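Local coordinates for protein lipid A deacylase PagL (Pseudomonas aeruginosa, PDB 2ERV) that removes the primary acyl chain from the 3 position of lipid A by hydrolysing its ester bond in the bacterial outer membrane, at residues F88-G99 against K133-S141. Sequence-based numbering, arbitrary orientation.
Sequences FSGTRVGDQNLG and KQPNDGIES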
# COMPACT_ATOMS: atom_id res chain seq x y z
N PHE A 88 6.17 -12.72 0.52
CA PHE A 88 4.96 -13.48 0.33
C PHE A 88 5.12 -14.88 0.93
O PHE A 88 6.26 -15.40 1.05
CB PHE A 88 4.57 -13.57 -1.16
CG PHE A 88 4.02 -12.27 -1.74
CD1 PHE A 88 2.66 -12.16 -2.06
CD2 PHE A 88 4.85 -11.19 -2.01
CE1 PHE A 88 2.13 -10.94 -2.64
CE2 PHE A 88 4.34 -9.96 -2.55
CZ PHE A 88 2.98 -9.85 -2.89
N SER A 89 3.99 -15.48 1.28
CA SER A 89 3.97 -16.82 1.86
C SER A 89 4.21 -17.91 0.82
O SER A 89 4.42 -19.08 1.19
CB SER A 89 2.67 -17.04 2.64
OG SER A 89 1.58 -17.16 1.74
N GLY A 90 4.21 -17.56 -0.47
CA GLY A 90 4.61 -18.52 -1.54
C GLY A 90 5.02 -17.74 -2.78
O GLY A 90 4.95 -16.50 -2.77
N THR A 91 5.46 -18.41 -3.83
CA THR A 91 5.88 -17.72 -5.04
C THR A 91 4.76 -17.60 -6.06
O THR A 91 4.92 -16.91 -7.06
CB THR A 91 7.07 -18.44 -5.70
OG1 THR A 91 6.70 -19.80 -5.93
CG2 THR A 91 8.29 -18.57 -4.75
N ARG A 92 3.66 -18.33 -5.85
CA ARG A 92 2.49 -18.23 -6.74
C ARG A 92 1.33 -17.61 -5.97
O ARG A 92 0.99 -18.08 -4.91
CB ARG A 92 2.08 -19.61 -7.24
CG ARG A 92 3.02 -20.18 -8.28
CD ARG A 92 2.80 -21.68 -8.50
NE ARG A 92 3.32 -22.01 -9.83
CZ ARG A 92 4.53 -22.47 -10.04
NH1 ARG A 92 5.34 -22.65 -9.02
NH2 ARG A 92 4.94 -22.73 -11.28
N VAL A 93 0.76 -16.54 -6.49
CA VAL A 93 -0.26 -15.77 -5.79
C VAL A 93 -1.30 -15.41 -6.85
O VAL A 93 -0.94 -14.95 -7.95
CB VAL A 93 0.34 -14.45 -5.20
CG1 VAL A 93 -0.69 -13.65 -4.40
CG2 VAL A 93 1.57 -14.77 -4.30
N GLY A 94 -2.57 -15.62 -6.53
CA GLY A 94 -3.64 -15.36 -7.45
C GLY A 94 -3.37 -16.13 -8.73
O GLY A 94 -3.06 -17.33 -8.67
N ASP A 95 -3.43 -15.45 -9.86
CA ASP A 95 -3.12 -16.05 -11.16
C ASP A 95 -1.64 -15.89 -11.52
O ASP A 95 -1.28 -16.13 -12.65
CB ASP A 95 -3.94 -15.38 -12.27
CG ASP A 95 -5.41 -15.72 -12.25
OD1 ASP A 95 -5.88 -16.61 -11.49
OD2 ASP A 95 -6.19 -15.09 -12.99
N GLN A 96 -0.79 -15.47 -10.58
CA GLN A 96 0.56 -14.97 -10.92
C GLN A 96 1.69 -15.85 -10.38
O GLN A 96 1.63 -16.29 -9.26
CB GLN A 96 0.79 -13.54 -10.38
CG GLN A 96 -0.28 -12.47 -10.77
CD GLN A 96 -0.50 -12.36 -12.28
OE1 GLN A 96 -1.51 -12.85 -12.78
NE2 GLN A 96 0.41 -11.68 -12.99
N ASN A 97 2.72 -16.09 -11.19
CA ASN A 97 3.93 -16.73 -10.69
C ASN A 97 4.95 -15.65 -10.49
O ASN A 97 5.51 -15.11 -11.46
CB ASN A 97 4.42 -17.79 -11.66
CG ASN A 97 5.65 -18.56 -11.15
OD1 ASN A 97 6.27 -18.21 -10.16
ND2 ASN A 97 6.02 -19.59 -11.88
N LEU A 98 5.14 -15.26 -9.23
CA LEU A 98 6.07 -14.18 -8.88
C LEU A 98 7.55 -14.55 -9.00
O LEU A 98 8.42 -13.67 -9.03
CB LEU A 98 5.80 -13.72 -7.47
CG LEU A 98 4.38 -13.24 -7.15
CD1 LEU A 98 4.34 -12.84 -5.71
CD2 LEU A 98 4.11 -12.06 -8.07
N GLY A 99 7.85 -15.85 -8.99
CA GLY A 99 9.24 -16.32 -9.07
C GLY A 99 9.91 -16.39 -7.71
O GLY A 99 10.50 -17.41 -7.35
N LYS A 133 14.20 -12.81 -10.33
CA LYS A 133 13.87 -14.21 -10.37
C LYS A 133 12.71 -14.43 -11.32
O LYS A 133 11.59 -13.91 -11.06
CB LYS A 133 13.56 -14.72 -8.96
CG LYS A 133 13.05 -16.12 -8.92
CD LYS A 133 14.16 -17.11 -9.09
CE LYS A 133 13.71 -18.46 -8.56
NZ LYS A 133 14.64 -19.51 -9.09
N GLN A 134 12.95 -15.17 -12.40
CA GLN A 134 11.91 -15.44 -13.41
C GLN A 134 10.85 -16.37 -12.83
O GLN A 134 11.17 -17.15 -11.95
CB GLN A 134 12.52 -16.10 -14.67
CG GLN A 134 13.36 -15.19 -15.52
CD GLN A 134 12.82 -13.77 -15.56
OE1 GLN A 134 11.62 -13.55 -15.79
NE2 GLN A 134 13.68 -12.81 -15.29
N PRO A 135 9.60 -16.37 -13.34
CA PRO A 135 9.14 -15.49 -14.43
C PRO A 135 8.70 -14.08 -14.00
O PRO A 135 8.20 -13.31 -14.84
CB PRO A 135 7.94 -16.25 -15.00
CG PRO A 135 7.40 -16.96 -13.83
CD PRO A 135 8.59 -17.37 -12.97
N ASN A 136 8.87 -13.74 -12.73
CA ASN A 136 8.54 -12.35 -12.28
C ASN A 136 7.23 -11.82 -12.85
O ASN A 136 7.22 -10.80 -13.55
CB ASN A 136 9.68 -11.41 -12.69
CG ASN A 136 9.52 -10.00 -12.10
OD1 ASN A 136 8.97 -9.84 -11.02
ND2 ASN A 136 10.04 -9.00 -12.79
N ASP A 137 6.10 -12.50 -12.60
CA ASP A 137 4.86 -12.07 -13.24
C ASP A 137 4.38 -10.71 -12.68
O ASP A 137 3.60 -10.01 -13.31
CB ASP A 137 3.74 -13.07 -13.05
CG ASP A 137 3.88 -14.32 -13.91
OD1 ASP A 137 4.80 -14.41 -14.76
OD2 ASP A 137 3.04 -15.25 -13.82
N GLY A 138 4.84 -10.39 -11.48
CA GLY A 138 4.33 -9.25 -10.69
C GLY A 138 2.87 -9.47 -10.30
O GLY A 138 2.18 -10.29 -10.89
N ILE A 139 2.37 -8.70 -9.33
CA ILE A 139 0.94 -8.68 -9.04
C ILE A 139 0.62 -7.29 -8.45
O ILE A 139 1.50 -6.58 -7.92
CB ILE A 139 0.58 -9.79 -8.02
CG1 ILE A 139 -0.97 -10.04 -7.93
CG2 ILE A 139 1.20 -9.48 -6.69
CD1 ILE A 139 -1.37 -11.30 -7.15
N GLU A 140 -0.65 -6.91 -8.52
CA GLU A 140 -1.05 -5.56 -8.14
C GLU A 140 -2.27 -5.66 -7.26
O GLU A 140 -3.01 -6.66 -7.35
CB GLU A 140 -1.43 -4.74 -9.38
CG GLU A 140 -0.26 -4.40 -10.35
CD GLU A 140 0.13 -5.56 -11.28
OE1 GLU A 140 -0.78 -6.14 -11.92
OE2 GLU A 140 1.36 -5.88 -11.38
N SER A 141 -2.48 -4.62 -6.46
CA SER A 141 -3.68 -4.49 -5.62
C SER A 141 -4.18 -3.03 -5.78
O SER A 141 -3.43 -2.07 -5.59
CB SER A 141 -3.35 -4.81 -4.15
OG SER A 141 -4.50 -4.59 -3.30
O HOH W 1 7.02 -11.05 -9.63
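Asn97 and Asp137 join two loops at one end of the PagL beta-barrel, an example of how a single residue can grip the backbone of a beta hairpin. Asn97 lies beyond the type II' turn from Val93 to Gln96, and both its backbone polar groups are taken up by Asp137. Its N donates to Asp137 OD2 at 2.8 Å, a fairly straight bond (164°) that meets the carboxylate 45° out of its plane, while Asp137 N returns a bond of 2.9 Å to Asn97 O. Next to this pair, Gln96 bends at chi2 and donates from NE2 to Gly138 O at 3.1 Å, the acceptor close to its amide plane.

The side chain of Asn97 crosses Pro135 at about a right angle, its CG anti to the backbone N (chi1 -176°). OD1 accepts from Gly99 N at 3.1 Å, an Asx turn, and ND2 comes within 3.6 Å of Pro135 CG, on a ring that follows a cis peptide bond. At the start of strand 139-149, Ile139 reaches Val93 CG1 with its CD1 (3.7 Å), and Leu98 sets CD2 against Gly138 and CD1 over the centre of the Phe88 ring. A water donates to Leu98 O and Asn136 OD1 and accepts from Gly138 N.

Asn136 OD1 also accepts from the N of Asn129, critical for activity and next to catalytic Ser128; OE2 of Glu140, itself in the charge relay, is hydrogen-bonded to catalytic His126 ND1. The loop after strand 75-88 thus meets the connection between strands 119-128 and 139-149, with Trp48 of strand 35-48 touching Phe88, Val93 and Ile139.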